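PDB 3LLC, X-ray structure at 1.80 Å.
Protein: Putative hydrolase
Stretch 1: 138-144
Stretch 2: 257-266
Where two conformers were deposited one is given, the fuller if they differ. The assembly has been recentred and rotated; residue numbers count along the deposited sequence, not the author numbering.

Stretch 1, residues 138-144: SGMVLIA
Stretch 2, residues 257-266: RMRNAIRAMI

Residues 138-143 form the end of a β-strand, and residues 257-266 are an α-helix packed alongside it. The two run almost exactly antiparallel, at 172° between their N-to-C directions, and their axes approach to 8.6 Å. The register is set by two pairs: Gly139 CA lies 5.9 Å from Met265 CA, and Val141 CA lies 6.5 Å from Ile262 CA. No direct hydrogen bond crosses the interface; the 322 Å² buried between the stretches, both sides summed, is held mainly by apolar packing.

Val141 covers the most surface. Its backbone is extended (phi/psi -118/120), its CA-to-CB bond points toward the helix, and chi1 is t (173°). Both methyls lie near Ala261 and Ile262; the closest approaches are Val141 CG1 to Ala261 CB at 4.1 Å, Val141 CG2 to Ile262 CG1 at 4.1 Å, and Val141 CG2 to Met265 CG at 3.8 Å. A branched, compact side chain suits this position, since it fills the space beneath the helix without needing to reach far. Ala261 also points toward the strand; its small methyl adds to the packing, and Ala261 O lies 3.9 Å from Val141 CG2.

Met265, a selenomethionine, is the main contributor from the helix. Its CA-to-CB bond points toward the strand, and the chain adopts chi1 m (-67°), chi2 m (-51°) and chi3 t (170°). This flexible, unbranched side chain reaches to the strand backbone: Met265 SE is 4.0 Å from Gly139 CA, and Met265 CE is 3.4 Å from Met140 O. Gly139, at phi/psi -178/165, leaves the room this requires; an ideal Gly139 CB would point toward the helix and lie 2.7 Å from Met265 SE, a clash. The CA-to-CB bond of the intervening Met140 points away, following the alternation of a strand.

The same alternation brings Ile143 toward the helix. With chi1 m (-58°) and chi2 at 133°, between wells, it places Ile143 CD1 3.6 Å from SE of Met258, another selenomethionine. The CA-to-CB bond of Met258 points sideways, but its long chain, with chi1 t, chi2 t and chi3 p (73°), carries SE to the isoleucine.

The helix has phi/psi near -65/-40 through most of its length. Near its last residues, two waters link the stretches. One lies 2.8 Å from Ser138 OG and donates to Met265 O at 3.0 Å; the other donates to Ser138 O at 3.0 Å and to Met265 O at 3.1 Å.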

# COMPACT_ATOMS: atom_id res chain seq x y z
N SER A 138 8.61 -5.45 -11.64
CA SER A 138 8.46 -5.13 -13.07
C SER A 138 7.49 -3.99 -13.36
O SER A 138 7.48 -3.50 -14.49
CB SER A 138 8.08 -6.38 -13.88
OG SER A 138 6.91 -6.97 -13.36
N GLY A 139 6.72 -3.58 -12.37
CA GLY A 139 5.79 -2.44 -12.51
C GLY A 139 5.05 -2.15 -11.22
O GLY A 139 5.04 -2.98 -10.30
N MSE A 140 4.43 -0.97 -11.16
CA MSE A 140 3.70 -0.54 -9.96
C MSE A 140 2.46 0.23 -10.40
O MSE A 140 2.51 1.10 -11.28
CB MSE A 140 4.58 0.34 -9.04
CG MSE A 140 5.87 -0.32 -8.48
SE MSE A 140 7.05 1.01 -7.61
CE MSE A 140 5.62 2.35 -7.41
N VAL A 141 1.31 -0.14 -9.80
CA VAL A 141 0.03 0.53 -10.07
C VAL A 141 -0.38 1.11 -8.70
O VAL A 141 -0.46 0.37 -7.70
CB VAL A 141 -1.02 -0.42 -10.63
CG1 VAL A 141 -2.39 0.31 -10.71
CG2 VAL A 141 -0.61 -0.99 -12.05
N LEU A 142 -0.53 2.43 -8.62
CA LEU A 142 -0.79 3.12 -7.33
C LEU A 142 -2.17 3.80 -7.42
O LEU A 142 -2.43 4.51 -8.37
CB LEU A 142 0.31 4.15 -7.06
CG LEU A 142 1.76 3.63 -7.05
CD1 LEU A 142 2.75 4.79 -6.82
CD2 LEU A 142 1.87 2.56 -5.98
N ILE A 143 -3.05 3.53 -6.44
CA ILE A 143 -4.44 4.00 -6.45
C ILE A 143 -4.58 4.99 -5.29
O ILE A 143 -4.43 4.59 -4.14
CB ILE A 143 -5.41 2.81 -6.27
CG1 ILE A 143 -5.18 1.77 -7.40
CG2 ILE A 143 -6.89 3.29 -6.21
CD1 ILE A 143 -5.10 0.40 -6.96
N ALA A 144 -4.84 6.26 -5.59
CA ALA A 144 -4.91 7.35 -4.60
C ALA A 144 -3.78 7.25 -3.58
O ALA A 144 -4.00 7.26 -2.37
CB ALA A 144 -6.32 7.35 -3.89
N ARG A 257 -10.73 0.65 -15.11
CA ARG A 257 -9.44 1.36 -15.29
C ARG A 257 -8.30 0.70 -14.52
O ARG A 257 -7.18 0.58 -15.03
CB ARG A 257 -9.53 2.86 -14.90
CG ARG A 257 -10.04 3.77 -16.00
CD ARG A 257 -10.05 5.26 -15.54
NE ARG A 257 -11.15 5.48 -14.60
CZ ARG A 257 -12.40 5.78 -14.93
NH1 ARG A 257 -12.75 5.96 -16.20
NH2 ARG A 257 -13.33 5.90 -13.97
N MSE A 258 -8.56 0.28 -13.28
CA MSE A 258 -7.51 -0.35 -12.47
C MSE A 258 -7.09 -1.71 -13.09
O MSE A 258 -5.90 -2.03 -13.16
CB MSE A 258 -8.00 -0.61 -11.04
CG MSE A 258 -6.93 -1.18 -10.14
SE MSE A 258 -7.64 -1.75 -8.38
CE MSE A 258 -8.52 -3.26 -8.92
N ARG A 259 -8.06 -2.51 -13.50
CA ARG A 259 -7.76 -3.83 -14.10
C ARG A 259 -6.97 -3.65 -15.43
O ARG A 259 -6.02 -4.39 -15.71
CB ARG A 259 -9.04 -4.63 -14.33
CG ARG A 259 -9.61 -5.21 -13.03
CD ARG A 259 -10.96 -5.88 -13.30
NE ARG A 259 -10.88 -7.03 -14.20
CZ ARG A 259 -11.07 -8.31 -13.85
NH1 ARG A 259 -11.35 -8.65 -12.60
NH2 ARG A 259 -11.00 -9.27 -14.76
N ASN A 260 -7.35 -2.65 -16.21
CA ASN A 260 -6.63 -2.38 -17.46
C ASN A 260 -5.18 -1.91 -17.18
O ASN A 260 -4.26 -2.28 -17.93
CB ASN A 260 -7.39 -1.37 -18.32
CG ASN A 260 -8.62 -1.99 -19.01
OD1 ASN A 260 -8.70 -3.20 -19.19
ND2 ASN A 260 -9.56 -1.15 -19.40
N ALA A 261 -4.98 -1.12 -16.14
CA ALA A 261 -3.64 -0.63 -15.74
C ALA A 261 -2.73 -1.82 -15.33
O ALA A 261 -1.57 -1.90 -15.74
CB ALA A 261 -3.72 0.41 -14.60
N ILE A 262 -3.28 -2.74 -14.53
CA ILE A 262 -2.52 -3.94 -14.11
C ILE A 262 -2.24 -4.86 -15.32
O ILE A 262 -1.12 -5.38 -15.46
CB ILE A 262 -3.27 -4.74 -12.99
CG1 ILE A 262 -3.52 -3.87 -11.75
CG2 ILE A 262 -2.49 -6.05 -12.68
CD1 ILE A 262 -4.58 -4.47 -10.79
N ARG A 263 -3.24 -5.08 -16.20
CA ARG A 263 -3.04 -5.89 -17.40
C ARG A 263 -1.91 -5.36 -18.31
O ARG A 263 -1.14 -6.16 -18.85
CB ARG A 263 -4.37 -6.02 -18.19
CG ARG A 263 -4.28 -6.83 -19.47
CD ARG A 263 -5.62 -6.83 -20.19
NE ARG A 263 -6.61 -7.65 -19.48
N ALA A 264 -1.81 -4.04 -18.46
CA ALA A 264 -0.73 -3.42 -19.25
C ALA A 264 0.67 -3.67 -18.63
O ALA A 264 1.65 -3.68 -19.36
CB ALA A 264 -0.97 -1.93 -19.44
N MSE A 265 0.75 -3.88 -17.31
CA MSE A 265 2.03 -4.24 -16.64
C MSE A 265 2.41 -5.71 -16.90
O MSE A 265 3.58 -6.06 -16.84
CB MSE A 265 1.97 -4.01 -15.11
CG MSE A 265 1.86 -2.53 -14.54
SE MSE A 265 3.19 -1.38 -15.32
CE MSE A 265 2.44 0.33 -14.59
N ILE A 266 1.42 -6.57 -17.15
CA ILE A 266 1.64 -8.01 -17.38
C ILE A 266 1.98 -8.29 -18.84
O ILE A 266 2.86 -9.11 -19.14
CB ILE A 266 0.36 -8.83 -16.99
CG1 ILE A 266 0.11 -8.74 -15.48
CG2 ILE A 266 0.48 -10.31 -17.46
CD1 ILE A 266 -1.32 -9.06 -15.05
O HOH W 1 5.41 -8.05 -15.51
O HOH W 2 6.00 -4.14 -17.00